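Local coordinates for protein response regulator aspartate phosphatase H (Bacillus subtilis, PDB 3Q15) that dephosphorylates the sporulation phosphotransferase Spo0F and also acts on the response regulator ComA, so controlling both sporulation and competence, at residues 158-163 against 185-190; 144-149 against 178-183; 308-313 against 343-348. All coordinates share one frame; numbering follows the deposited sequence.

Interaction 1: 158-163 against 185-190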
ATOM      1  N   HIS A 158      -1.212  -6.934  -0.982  1.00 34.20           N
ATOM      2  CA  HIS A 158      -2.493  -6.592  -0.359  1.00 36.06           C
ATOM      3  C   HIS A 158      -3.066  -5.318  -0.964  1.00 39.36           C
ATOM      4  O   HIS A 158      -4.260  -5.235  -1.264  1.00 37.62           O
ATOM      5  CB  HIS A 158      -2.344  -6.409   1.150  1.00 33.29           C
ATOM      6  CG  HIS A 158      -2.121  -7.686   1.892  1.00 37.13           C
ATOM      7  ND1 HIS A 158      -2.899  -8.805   1.693  1.00 40.66           N
ATOM      8  CD2 HIS A 158      -1.211  -8.025   2.837  1.00 39.97           C
ATOM      9  CE1 HIS A 158      -2.477  -9.780   2.479  1.00 40.37           C
ATOM     10  NE2 HIS A 158      -1.453  -9.331   3.183  1.00 36.69           N
ATOM     11  N   VAL A 159      -2.203  -4.323  -1.130  1.00 38.97           N
ATOM     12  CA  VAL A 159      -2.601  -3.051  -1.712  1.00 38.41           C
ATOM     13  C   VAL A 159      -2.966  -3.253  -3.174  1.00 37.09           C
ATOM     14  O   VAL A 159      -3.893  -2.629  -3.682  1.00 39.42           O
ATOM     15  CB  VAL A 159      -1.473  -2.006  -1.600  1.00 35.72           C
ATOM     16  CG1 VAL A 159      -1.895  -0.696  -2.253  1.00 37.94           C
ATOM     17  CG2 VAL A 159      -1.112  -1.788  -0.140  1.00 32.62           C
ATOM     18  N   SER A 160      -2.234  -4.135  -3.843  1.00 32.03           N
ATOM     19  CA  SER A 160      -2.531  -4.466  -5.227  1.00 33.34           C
ATOM     20  C   SER A 160      -3.938  -5.038  -5.336  1.00 36.18           C
ATOM     21  O   SER A 160      -4.706  -4.662  -6.222  1.00 33.98           O
ATOM     22  CB  SER A 160      -1.519  -5.479  -5.757  1.00 32.07           C
ATOM     23  OG  SER A 160      -1.792  -5.815  -7.107  1.00 34.19           O
ATOM     24  N   MET A 161      -4.265  -5.956  -4.430  1.00 35.14           N
ATOM     25  CA  MET A 161      -5.569  -6.599  -4.426  1.00 34.55           C
ATOM     26  C   MET A 161      -6.669  -5.569  -4.190  1.00 37.79           C
ATOM     27  O   MET A 161      -7.700  -5.580  -4.861  1.00 41.24           O
ATOM     28  CB  MET A 161      -5.635  -7.696  -3.360  1.00 36.46           C
ATOM     29  CG  MET A 161      -6.853  -8.596  -3.503  1.00 37.16           C
ATOM     30  SD  MET A 161      -6.727  -9.685  -4.934  1.00 40.00           S
ATOM     31  CE  MET A 161      -5.750 -11.027  -4.265  1.00 32.41           C
ATOM     32  N   TYR A 162      -6.439  -4.675  -3.236  1.00 36.86           N
ATOM     33  CA  TYR A 162      -7.383  -3.601  -2.961  1.00 39.17           C
ATOM     34  C   TYR A 162      -7.726  -2.861  -4.244  1.00 42.19           C
ATOM     35  O   TYR A 162      -8.893  -2.735  -4.604  1.00 40.06           O
ATOM     36  CB  TYR A 162      -6.805  -2.630  -1.936  1.00 36.18           C
ATOM     37  CG  TYR A 162      -7.556  -1.322  -1.843  1.00 36.70           C
ATOM     38  CD1 TYR A 162      -8.704  -1.208  -1.071  1.00 36.71           C
ATOM     39  CD2 TYR A 162      -7.111  -0.199  -2.524  1.00 35.87           C
ATOM     40  CE1 TYR A 162      -9.392  -0.009  -0.984  1.00 37.47           C
ATOM     41  CE2 TYR A 162      -7.787   0.999  -2.442  1.00 36.21           C
ATOM     42  CZ  TYR A 162      -8.927   1.089  -1.670  1.00 39.47           C
ATOM     43  OH  TYR A 162      -9.608   2.283  -1.585  1.00 47.58           O
ATOM     44  N   HIS A 163      -6.698  -2.390  -4.943  1.00 40.22           N
ATOM     45  CA  HIS A 163      -6.907  -1.621  -6.165  1.00 38.68           C
ATOM     46  C   HIS A 163      -7.513  -2.429  -7.306  1.00 38.58           C
ATOM     47  O   HIS A 163      -8.413  -1.952  -7.991  1.00 36.91           O
ATOM     48  CB  HIS A 163      -5.608  -0.955  -6.616  1.00 39.26           C
ATOM     49  CG  HIS A 163      -5.268   0.270  -5.829  1.00 40.86           C
ATOM     50  ND1 HIS A 163      -5.917   1.473  -6.008  1.00 39.02           N
ATOM     51  CD2 HIS A 163      -4.360   0.476  -4.845  1.00 40.70           C
ATOM     52  CE1 HIS A 163      -5.421   2.369  -5.173  1.00 43.77           C
ATOM     53  NE2 HIS A 163      -4.472   1.788  -4.458  1.00 44.67           N
ATOM     54  N   LEU A 185      -8.625 -10.554 -13.777  1.00 44.35           N
ATOM     55  CA  LEU A 185      -8.677 -11.875 -13.167  1.00 45.04           C
ATOM     56  C   LEU A 185      -7.277 -12.462 -13.041  1.00 42.23           C
ATOM     57  O   LEU A 185      -6.940 -13.064 -12.020  1.00 41.65           O
ATOM     58  CB  LEU A 185      -9.588 -12.805 -13.976  1.00 40.45           C
ATOM     59  CG  LEU A 185     -11.068 -12.404 -13.986  1.00 42.87           C
ATOM     60  CD1 LEU A 185     -11.859 -13.196 -15.024  1.00 46.47           C
ATOM     61  CD2 LEU A 185     -11.679 -12.572 -12.602  1.00 42.37           C
ATOM     62  N   PHE A 186      -6.464 -12.287 -14.080  1.00 39.22           N
ATOM     63  CA  PHE A 186      -5.068 -12.727 -14.033  1.00 44.99           C
ATOM     64  C   PHE A 186      -4.312 -12.048 -12.895  1.00 42.35           C
ATOM     65  O   PHE A 186      -3.535 -12.686 -12.183  1.00 38.93           O
ATOM     66  CB  PHE A 186      -4.356 -12.468 -15.366  1.00 43.30           C
ATOM     67  CG  PHE A 186      -4.806 -13.370 -16.480  1.00 42.93           C
ATOM     68  CD1 PHE A 186      -5.596 -14.479 -16.216  1.00 43.77           C
ATOM     69  CD2 PHE A 186      -4.439 -13.112 -17.790  1.00 44.44           C
ATOM     70  CE1 PHE A 186      -6.016 -15.313 -17.238  1.00 43.24           C
ATOM     71  CE2 PHE A 186      -4.854 -13.944 -18.816  1.00 50.01           C
ATOM     72  CZ  PHE A 186      -5.645 -15.047 -18.538  1.00 49.33           C
ATOM     73  N   VAL A 187      -4.544 -10.749 -12.725  1.00 43.58           N
ATOM     74  CA  VAL A 187      -3.885 -10.000 -11.662  1.00 40.53           C
ATOM     75  C   VAL A 187      -4.300 -10.522 -10.290  1.00 41.66           C
ATOM     76  O   VAL A 187      -3.463 -10.707  -9.409  1.00 41.53           O
ATOM     77  CB  VAL A 187      -4.170  -8.495 -11.765  1.00 43.22           C
ATOM     78  CG1 VAL A 187      -3.631  -7.770 -10.540  1.00 42.96           C
ATOM     79  CG2 VAL A 187      -3.551  -7.934 -13.037  1.00 45.65           C
ATOM     80  N   ILE A 188      -5.592 -10.775 -10.118  1.00 42.73           N
ATOM     81  CA  ILE A 188      -6.096 -11.314  -8.861  1.00 42.44           C
ATOM     82  C   ILE A 188      -5.473 -12.676  -8.556  1.00 41.65           C
ATOM     83  O   ILE A 188      -5.034 -12.932  -7.434  1.00 41.03           O
ATOM     84  CB  ILE A 188      -7.627 -11.433  -8.884  1.00 42.27           C
ATOM     85  CG1 ILE A 188      -8.260 -10.052  -9.061  1.00 44.83           C
ATOM     86  CG2 ILE A 188      -8.134 -12.089  -7.611  1.00 43.59           C
ATOM     87  CD1 ILE A 188      -9.774 -10.093  -9.258  1.00 44.00           C
ATOM     88  N   ALA A 189      -5.437 -13.548  -9.559  1.00 41.44           N
ATOM     89  CA  ALA A 189      -4.804 -14.853  -9.408  1.00 41.22           C
ATOM     90  C   ALA A 189      -3.327 -14.699  -9.057  1.00 41.75           C
ATOM     91  O   ALA A 189      -2.833 -15.341  -8.132  1.00 38.39           O
ATOM     92  CB  ALA A 189      -4.960 -15.664 -10.680  1.00 43.56           C
ATOM     93  N   GLY A 190      -2.630 -13.846  -9.804  1.00 35.61           N
ATOM     94  CA  GLY A 190      -1.216 -13.606  -9.576  1.00 39.59           C
ATOM     95  C   GLY A 190      -0.952 -13.166  -8.150  1.00 39.71           C
ATOM     96  O   GLY A 190       0.026 -13.589  -7.529  1.00 41.10           O
TER
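Met161 and Ile188 mark the point where the two backbones come nearest, with 6.5 Å from Met161 CA to Ile188 CA. Both segments are helical throughout and run in roughly opposite directions. Segment 158-163 lies near the start of helix 157-172, and segment 185-190 lies in the middle of helix 178-194. No hydrogen bond links them, so the contact is made by packing.

Met161 and Ile188 carry the larger share of it. Met161 CG is anti to the backbone N (chi1 -168°), and bends at chi2 and chi3 then fold the thioether across Ile188. The two side chains cross at about a right angle. Met161 SD sits 3.9 Å from Ile188 CG2. The methyl goes further along, and Met161 CE reaches the backbone, 3.8 Å from Ile188 O. Ile188 offers its short branch here, since CG2 is the group that faces the sulfur.

Segment 158-163 lies in predicted tetratricopeptide (TPR) repeat 2 and segment 185-190 in repeat 3, so the contact joins one repeat to the next in the superhelical stack. Ile188 also packs on Ile164, Leu165 and Leu168 of helix 157-172. Val118 of the second subunit packs on Met161.

The second, looser touch lies one residue back on each helix. Ser160 points its CB toward the other helix, and Ser160 OG comes within 4.4 Å of Val187 CG1. That hydroxyl is not left to the valine methyl. It is hydrogen-bonded to Ala148 O on helix 137-153 and to Asn191 ND2 on helix 178-194, which gives this buried polar atom partners on two helices.

Interaction 2: 144-149 against 178-183. With SO4 (sulfate ion), chain F.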
ATOM      1  N   HIS A 144      -6.944   2.373 -11.346  1.00 42.46           N
ATOM      2  CA  HIS A 144      -6.844   1.302 -10.361  1.00 40.74           C
ATOM      3  C   HIS A 144      -6.144   0.069 -10.925  1.00 39.47           C
ATOM      4  O   HIS A 144      -5.370  -0.588 -10.232  1.00 35.72           O
ATOM      5  CB  HIS A 144      -8.224   0.937  -9.810  1.00 39.05           C
ATOM      6  CG  HIS A 144      -8.788   1.968  -8.886  1.00 42.05           C
ATOM      7  ND1 HIS A 144      -8.235   2.241  -7.652  1.00 41.48           N
ATOM      8  CD2 HIS A 144      -9.848   2.797  -9.016  1.00 45.38           C
ATOM      9  CE1 HIS A 144      -8.932   3.196  -7.063  1.00 42.65           C
ATOM     10  NE2 HIS A 144      -9.917   3.551  -7.868  1.00 45.80           N
ATOM     11  N   PHE A 145      -6.421  -0.234 -12.186  1.00 40.40           N
ATOM     12  CA  PHE A 145      -5.819  -1.383 -12.849  1.00 41.68           C
ATOM     13  C   PHE A 145      -4.310  -1.217 -13.000  1.00 42.26           C
ATOM     14  O   PHE A 145      -3.539  -2.111 -12.647  1.00 42.89           O
ATOM     15  CB  PHE A 145      -6.461  -1.579 -14.221  1.00 40.23           C
ATOM     16  CG  PHE A 145      -5.889  -2.723 -15.006  1.00 39.18           C
ATOM     17  CD1 PHE A 145      -6.420  -3.996 -14.886  1.00 37.14           C
ATOM     18  CD2 PHE A 145      -4.830  -2.521 -15.875  1.00 41.03           C
ATOM     19  CE1 PHE A 145      -5.904  -5.051 -15.615  1.00 38.32           C
ATOM     20  CE2 PHE A 145      -4.305  -3.574 -16.607  1.00 44.80           C
ATOM     21  CZ  PHE A 145      -4.844  -4.840 -16.475  1.00 43.24           C
ATOM     22  N   LYS A 146      -3.896  -0.071 -13.528  1.00 38.92           N
ATOM     23  CA  LYS A 146      -2.485   0.182 -13.797  1.00 38.56           C
ATOM     24  C   LYS A 146      -1.680   0.274 -12.507  1.00 37.16           C
ATOM     25  O   LYS A 146      -0.561  -0.229 -12.414  1.00 36.89           O
ATOM     26  CB  LYS A 146      -2.326   1.458 -14.624  1.00 39.45           C
ATOM     27  CG  LYS A 146      -2.855   1.325 -16.043  1.00 42.39           C
ATOM     28  CD  LYS A 146      -2.803   2.644 -16.788  1.00 45.72           C
ATOM     29  CE  LYS A 146      -3.298   2.479 -18.216  1.00 50.28           C
ATOM     30  NZ  LYS A 146      -2.469   1.498 -18.977  1.00 53.04           N
ATOM     31  N   VAL A 147      -2.262   0.921 -11.510  1.00 35.12           N
ATOM     32  CA  VAL A 147      -1.635   1.039 -10.206  1.00 38.14           C
ATOM     33  C   VAL A 147      -1.577  -0.333  -9.525  1.00 40.14           C
ATOM     34  O   VAL A 147      -0.597  -0.666  -8.862  1.00 39.48           O
ATOM     35  CB  VAL A 147      -2.404   2.056  -9.334  1.00 45.48           C
ATOM     36  CG1 VAL A 147      -2.305   1.714  -7.862  1.00 46.80           C
ATOM     37  CG2 VAL A 147      -1.920   3.477  -9.608  1.00 46.92           C
ATOM     38  N   ALA A 148      -2.632  -1.127  -9.693  1.00 38.30           N
ATOM     39  CA  ALA A 148      -2.659  -2.485  -9.150  1.00 33.95           C
ATOM     40  C   ALA A 148      -1.470  -3.289  -9.657  1.00 37.06           C
ATOM     41  O   ALA A 148      -0.825  -4.016  -8.898  1.00 37.07           O
ATOM     42  CB  ALA A 148      -3.969  -3.186  -9.508  1.00 33.70           C
ATOM     43  N   GLU A 149      -1.185  -3.158 -10.948  1.00 39.15           N
ATOM     44  CA  GLU A 149      -0.052  -3.847 -11.551  1.00 41.77           C
ATOM     45  C   GLU A 149       1.257  -3.367 -10.937  1.00 42.47           C
ATOM     46  O   GLU A 149       2.154  -4.162 -10.663  1.00 39.48           O
ATOM     47  CB  GLU A 149      -0.035  -3.643 -13.065  1.00 45.94           C
ATOM     48  CG  GLU A 149      -1.211  -4.290 -13.777  1.00 54.47           C
ATOM     49  CD  GLU A 149      -0.992  -4.425 -15.271  1.00 60.02           C
ATOM     50  OE1 GLU A 149      -1.162  -5.551 -15.796  1.00 61.57           O
ATOM     51  OE2 GLU A 149      -0.656  -3.408 -15.915  1.00 58.59           O
ATOM     52  N   SER A 178     -14.373  -6.842 -21.673  1.00 56.54           N
ATOM     53  CA  SER A 178     -14.035  -8.217 -21.307  1.00 55.72           C
ATOM     54  C   SER A 178     -12.529  -8.429 -21.194  1.00 56.10           C
ATOM     55  O   SER A 178     -12.058  -9.123 -20.293  1.00 54.33           O
ATOM     56  CB  SER A 178     -14.638  -9.207 -22.308  1.00 58.45           C
ATOM     57  OG  SER A 178     -14.239  -8.906 -23.635  1.00 61.64           O
ATOM     58  N   ILE A 179     -11.777  -7.829 -22.110  1.00 57.89           N
ATOM     59  CA  ILE A 179     -10.321  -7.933 -22.085  1.00 54.39           C
ATOM     60  C   ILE A 179      -9.750  -7.486 -20.737  1.00 52.50           C
ATOM     61  O   ILE A 179      -8.972  -8.209 -20.112  1.00 49.32           O
ATOM     62  CB  ILE A 179      -9.674  -7.111 -23.219  1.00 57.21           C
ATOM     63  CG1 ILE A 179     -10.062  -7.688 -24.582  1.00 59.77           C
ATOM     64  CG2 ILE A 179      -8.162  -7.076 -23.062  1.00 55.51           C
ATOM     65  CD1 ILE A 179      -9.734  -9.162 -24.738  1.00 59.41           C
ATOM     66  N   ARG A 180     -10.135  -6.291 -20.297  1.00 54.46           N
ATOM     67  CA  ARG A 180      -9.679  -5.773 -19.011  1.00 50.75           C
ATOM     68  C   ARG A 180     -10.136  -6.668 -17.867  1.00 45.95           C
ATOM     69  O   ARG A 180      -9.462  -6.768 -16.843  1.00 46.73           O
ATOM     70  CB  ARG A 180     -10.178  -4.342 -18.782  1.00 49.84           C
ATOM     71  CG  ARG A 180      -9.285  -3.259 -19.379  1.00 49.36           C
ATOM     72  CD  ARG A 180      -7.952  -3.177 -18.650  1.00 50.17           C
ATOM     73  NE  ARG A 180      -7.193  -1.988 -19.028  1.00 52.80           N
ATOM     74  CZ  ARG A 180      -5.964  -2.005 -19.536  1.00 53.26           C
ATOM     75  NH1 ARG A 180      -5.335  -3.157 -19.731  1.00 50.80           N
ATOM     76  NH2 ARG A 180      -5.359  -0.866 -19.843  1.00 52.03           N
ATOM     77  N   THR A 181     -11.284  -7.312 -18.048  1.00 46.43           N
ATOM     78  CA  THR A 181     -11.843  -8.201 -17.035  1.00 46.36           C
ATOM     79  C   THR A 181     -10.972  -9.436 -16.892  1.00 45.45           C
ATOM     80  O   THR A 181     -10.680  -9.877 -15.786  1.00 47.08           O
ATOM     81  CB  THR A 181     -13.284  -8.627 -17.405  1.00 51.22           C
ATOM     82  OG1 THR A 181     -14.127  -7.471 -17.448  1.00 49.80           O
ATOM     83  CG2 THR A 181     -13.841  -9.607 -16.384  1.00 52.30           C
ATOM     84  N   ILE A 182     -10.557  -9.990 -18.025  1.00 46.47           N
ATOM     85  CA  ILE A 182      -9.678 -11.148 -18.032  1.00 46.75           C
ATOM     86  C   ILE A 182      -8.331 -10.793 -17.416  1.00 49.08           C
ATOM     87  O   ILE A 182      -7.819 -11.521 -16.562  1.00 45.87           O
ATOM     88  CB  ILE A 182      -9.478 -11.688 -19.455  1.00 48.89           C
ATOM     89  CG1 ILE A 182     -10.797 -12.260 -19.989  1.00 50.74           C
ATOM     90  CG2 ILE A 182      -8.386 -12.742 -19.472  1.00 50.33           C
ATOM     91  CD1 ILE A 182     -10.751 -12.677 -21.438  1.00 49.22           C
ATOM     92  N   GLN A 183      -7.769  -9.665 -17.844  1.00 50.12           N
ATOM     93  CA  GLN A 183      -6.498  -9.188 -17.303  1.00 48.10           C
ATOM     94  C   GLN A 183      -6.608  -8.949 -15.802  1.00 46.58           C
ATOM     95  O   GLN A 183      -5.660  -9.190 -15.060  1.00 49.62           O
ATOM     96  CB  GLN A 183      -6.054  -7.900 -18.004  1.00 46.45           C
ATOM     97  CG  GLN A 183      -5.710  -8.066 -19.475  1.00 45.77           C
ATOM     98  CD  GLN A 183      -5.592  -6.737 -20.203  1.00 48.69           C
ATOM     99  OE1 GLN A 183      -6.392  -5.822 -19.992  1.00 48.03           O
ATOM    100  NE2 GLN A 183      -4.587  -6.623 -21.061  1.00 49.39           N
TER
HETATM  101  S   SO4 F 378      -2.287  -2.214 -21.597  1.00103.43           S
HETATM  102  O1  SO4 F 378      -3.412  -2.957 -22.159  1.00103.54           O
HETATM  103  O2  SO4 F 378      -1.183  -2.216 -22.552  1.00104.53           O
HETATM  104  O3  SO4 F 378      -2.691  -0.838 -21.322  1.00101.81           O
HETATM  105  O4  SO4 F 378      -1.858  -2.857 -20.358  1.00102.51           O
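Phe145 and Arg180 meet between helices 137-153 and 178-194, where predicted TPR repeats 2 and 3 adjoin. The two segments run nearly parallel, with 26° between their axes. The axes stay 11.9 Å apart at closest approach, so long side chains bridge the gap.

The Arg180 side chain lies along one face of the Phe145 ring. Arg180 CD sits over the centre of the ring, 3.9 Å from the Phe145 centroid, in a CH-pi contact. Further out the guanidinium stacks on the same ring with the planes 23° apart. It is displaced toward the rim, which makes an off-centre cation-pi pair, and Arg180 NH1 comes 3.3 Å from Phe145 CE2. Phe145 CG is anti to its backbone N (chi1 179°), which carries the ring toward helix 178-194. Gln183 closes on the ring from its edge, where Gln183 CB lies 3.6 Å from Phe145 CZ.

Several partners hold the guanidinium in this position. Arg180 NH1 donates to Gln183 OE1 within the same helix at 2.9 Å, approaching from above the carbonyl plane. Arg180 NH2 also forms a salt bridge with Glu142. The stack, this bridge and the glutamine bond together limit rotation of the group.

A sulfate, probably from the crystallisation liquor, sits at the guanidinium edge, where two basic side chains converge. Arg180 NH1 is 3.1 Å from sulfate O1. Lys146 arrives from the other helix, turning its ammonium at chi4, and its NZ makes a weak bond of 3.3 Å to sulfate O3. Arg180 NH2 donates to that same sulfate O3 at 3.1 Å, and this bond is nearly straight.

Interaction 3: 308-313 against 343-348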
ATOM      1  N   ALA A 308      20.116 -30.177 -17.871  1.00 50.34           N
ATOM      2  CA  ALA A 308      21.329 -30.405 -17.094  1.00 55.46           C
ATOM      3  C   ALA A 308      21.061 -31.068 -15.748  1.00 55.21           C
ATOM      4  O   ALA A 308      21.819 -31.940 -15.317  1.00 55.69           O
ATOM      5  CB  ALA A 308      22.088 -29.099 -16.901  1.00 50.40           C
ATOM      6  N   VAL A 309      19.982 -30.660 -15.091  1.00 53.13           N
ATOM      7  CA  VAL A 309      19.724 -31.094 -13.722  1.00 53.38           C
ATOM      8  C   VAL A 309      18.920 -32.392 -13.637  1.00 54.29           C
ATOM      9  O   VAL A 309      19.061 -33.142 -12.671  1.00 53.32           O
ATOM     10  CB  VAL A 309      19.029 -29.990 -12.894  1.00 50.68           C
ATOM     11  CG1 VAL A 309      17.561 -29.885 -13.271  1.00 49.83           C
ATOM     12  CG2 VAL A 309      19.179 -30.266 -11.409  1.00 50.57           C
ATOM     13  N   TYR A 310      18.084 -32.653 -14.642  1.00 54.67           N
ATOM     14  CA  TYR A 310      17.263 -33.865 -14.660  1.00 59.05           C
ATOM     15  C   TYR A 310      17.870 -34.975 -15.518  1.00 62.55           C
ATOM     16  O   TYR A 310      17.280 -36.044 -15.668  1.00 66.24           O
ATOM     17  CB  TYR A 310      15.828 -33.559 -15.112  1.00 56.93           C
ATOM     18  CG  TYR A 310      15.049 -32.751 -14.102  1.00 54.89           C
ATOM     19  CD1 TYR A 310      14.839 -31.392 -14.283  1.00 54.03           C
ATOM     20  CD2 TYR A 310      14.539 -33.347 -12.955  1.00 55.78           C
ATOM     21  CE1 TYR A 310      14.140 -30.645 -13.348  1.00 55.15           C
ATOM     22  CE2 TYR A 310      13.839 -32.612 -12.019  1.00 55.58           C
ATOM     23  CZ  TYR A 310      13.641 -31.261 -12.220  1.00 57.01           C
ATOM     24  OH  TYR A 310      12.944 -30.522 -11.290  1.00 58.56           O
ATOM     25  N   LYS A 311      19.044 -34.709 -16.081  1.00 63.81           N
ATOM     26  CA  LYS A 311      19.785 -35.703 -16.851  1.00 67.21           C
ATOM     27  C   LYS A 311      20.169 -36.874 -15.949  1.00 67.56           C
ATOM     28  O   LYS A 311      20.392 -36.687 -14.753  1.00 67.50           O
ATOM     29  CB  LYS A 311      21.037 -35.053 -17.446  1.00 69.63           C
ATOM     30  CG  LYS A 311      21.958 -35.985 -18.209  1.00 74.88           C
ATOM     31  CD  LYS A 311      23.137 -35.214 -18.796  1.00 80.06           C
ATOM     32  CE  LYS A 311      24.134 -36.139 -19.487  1.00 87.15           C
ATOM     33  NZ  LYS A 311      24.831 -37.049 -18.532  1.00 89.95           N
ATOM     34  N   GLU A 312      20.238 -38.077 -16.514  1.00 69.44           N
ATOM     35  CA  GLU A 312      20.604 -39.261 -15.738  1.00 70.00           C
ATOM     36  C   GLU A 312      21.774 -38.952 -14.808  1.00 68.24           C
ATOM     37  O   GLU A 312      21.700 -39.187 -13.603  1.00 68.41           O
ATOM     38  CB  GLU A 312      20.953 -40.434 -16.655  1.00 79.62           C
ATOM     39  CG  GLU A 312      21.240 -41.730 -15.906  1.00 86.63           C
ATOM     40  CD  GLU A 312      21.716 -42.846 -16.817  1.00 97.35           C
ATOM     41  OE1 GLU A 312      21.853 -43.991 -16.337  1.00100.73           O
ATOM     42  OE2 GLU A 312      21.957 -42.579 -18.012  1.00101.74           O
ATOM     43  N   THR A 313      22.852 -38.424 -15.379  1.00 66.53           N
ATOM     44  CA  THR A 313      23.967 -37.915 -14.592  1.00 68.45           C
ATOM     45  C   THR A 313      23.960 -36.386 -14.655  1.00 67.07           C
ATOM     46  O   THR A 313      24.169 -35.800 -15.718  1.00 68.02           O
ATOM     47  CB  THR A 313      25.319 -38.453 -15.107  1.00 75.46           C
ATOM     48  OG1 THR A 313      25.310 -39.886 -15.079  1.00 79.28           O
ATOM     49  CG2 THR A 313      26.463 -37.950 -14.243  1.00 77.15           C
ATOM     50  N   ALA A 343      18.463 -28.725  -5.666  1.00 48.40           N
ATOM     51  CA  ALA A 343      18.507 -29.243  -4.303  1.00 46.52           C
ATOM     52  C   ALA A 343      17.648 -30.494  -4.159  1.00 50.77           C
ATOM     53  O   ALA A 343      18.033 -31.442  -3.477  1.00 54.49           O
ATOM     54  CB  ALA A 343      18.067 -28.182  -3.313  1.00 42.53           C
ATOM     55  N   ALA A 344      16.483 -30.489  -4.800  1.00 46.98           N
ATOM     56  CA  ALA A 344      15.568 -31.624  -4.726  1.00 48.20           C
ATOM     57  C   ALA A 344      16.115 -32.827  -5.490  1.00 52.77           C
ATOM     58  O   ALA A 344      16.014 -33.969  -5.032  1.00 54.32           O
ATOM     59  CB  ALA A 344      14.194 -31.237  -5.256  1.00 44.90           C
ATOM     60  N   VAL A 345      16.697 -32.567  -6.656  1.00 50.73           N
ATOM     61  CA  VAL A 345      17.293 -33.632  -7.453  1.00 50.70           C
ATOM     62  C   VAL A 345      18.421 -34.326  -6.690  1.00 52.96           C
ATOM     63  O   VAL A 345      18.480 -35.553  -6.643  1.00 52.76           O
ATOM     64  CB  VAL A 345      17.819 -33.108  -8.804  1.00 51.42           C
ATOM     65  CG1 VAL A 345      18.598 -34.198  -9.541  1.00 52.12           C
ATOM     66  CG2 VAL A 345      16.668 -32.595  -9.658  1.00 51.14           C
ATOM     67  N   PHE A 346      19.314 -33.549  -6.086  1.00 48.65           N
ATOM     68  CA  PHE A 346      20.423 -34.146  -5.346  1.00 55.16           C
ATOM     69  C   PHE A 346      19.960 -34.886  -4.091  1.00 58.18           C
ATOM     70  O   PHE A 346      20.477 -35.959  -3.773  1.00 61.34           O
ATOM     71  CB  PHE A 346      21.501 -33.111  -5.016  1.00 52.01           C
ATOM     72  CG  PHE A 346      22.364 -32.744  -6.191  1.00 54.30           C
ATOM     73  CD1 PHE A 346      23.300 -33.636  -6.689  1.00 58.27           C
ATOM     74  CD2 PHE A 346      22.242 -31.503  -6.797  1.00 55.43           C
ATOM     75  CE1 PHE A 346      24.094 -33.298  -7.771  1.00 59.53           C
ATOM     76  CE2 PHE A 346      23.033 -31.157  -7.878  1.00 55.98           C
ATOM     77  CZ  PHE A 346      23.959 -32.053  -8.365  1.00 57.92           C
ATOM     78  N   GLU A 347      18.988 -34.323  -3.383  1.00 54.99           N
ATOM     79  CA  GLU A 347      18.411 -35.013  -2.233  1.00 56.13           C
ATOM     80  C   GLU A 347      17.885 -36.393  -2.617  1.00 57.25           C
ATOM     81  O   GLU A 347      18.009 -37.346  -1.849  1.00 59.89           O
ATOM     82  CB  GLU A 347      17.277 -34.198  -1.611  1.00 53.64           C
ATOM     83  CG  GLU A 347      17.718 -33.152  -0.606  1.00 54.82           C
ATOM     84  CD  GLU A 347      16.540 -32.520   0.111  1.00 55.34           C
ATOM     85  OE1 GLU A 347      16.758 -31.772   1.084  1.00 55.90           O
ATOM     86  OE2 GLU A 347      15.389 -32.780  -0.302  1.00 57.74           O
ATOM     87  N   SER A 348      17.291 -36.491  -3.803  1.00 55.99           N
ATOM     88  CA  SER A 348      16.665 -37.734  -4.241  1.00 58.86           C
ATOM     89  C   SER A 348      17.680 -38.868  -4.348  1.00 59.59           C
ATOM     90  O   SER A 348      17.324 -40.041  -4.228  1.00 64.89           O
ATOM     91  CB  SER A 348      15.938 -37.540  -5.576  1.00 60.42           C
ATOM     92  OG  SER A 348      16.845 -37.549  -6.667  1.00 62.66           O
TER
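Val345 points its CB toward Val309 and Tyr310 and supplies the whole of the second segment's close contact. The two backbones are nearest where Val309 CA and Val345 CA lie 7.2 Å apart.

Starting at the base, Val345 CB already lies 4.1 Å from Val309 CG2. From there the valine forks. Val345 CG1 is anti to the backbone N (chi1 173°), and this branch presses on the opposite backbone, with CG1 3.3 Å from Val309 O. The other branch, Val345 CG2, enters between two side chains. On one of them it meets a methyl, Val309 CG2, at 3.8 Å. On the other it meets the tyrosine ring, with Val345 CG2 3.7 Å from Tyr310 CE2. The methyl comes to the ring obliquely, and the neighbouring ring atoms CD2 and CZ are only slightly further away.

The contact lies far out in the C-terminal part of the helical array. It joins the end of helix 299-310 to segment 343-348 of helix 332-348, in predicted TPR 6. Val314 of the intervening chain also packs on Val345, and Ile319 of helix 316-328 packs on Val309. Tyr310 continues to helix 260-273, where it touches Trp269, Cys272 and Lys273.

Within the second segment, Ser348 OG donates to Val345 O at 2.6 Å, so the valine's own carbonyl is engaged along its helix. Across the contact there is neither a hydrogen bond nor a charge pair. Methyl, ring and carbonyl oxygen meet by van der Waals packing alone, so the contact rests on shape and probably gains from the apolar surface it buries.

In the fold
Interactions 1 and 2 are neighbours, with centres about 9 Å apart. Both use helix 178-194, which packs on helix 157-172 in the first and on helix 137-153 in the second. Their segments alternate along the chain. They also touch directly, through a probable hydrogen bond between the ND1 atoms of His163 and His144 and through packing of His163 on Val147 and Ala148. Interaction 3 follows later in the chain and shares no helix with them. Its centre is about 35 Å from that of interaction 1 and about 40 Å from that of interaction 2. Interactions 1 and 2 thus form one joint between adjacent predicted repeats, while interaction 3 packs a distant C-terminal part of the helical array.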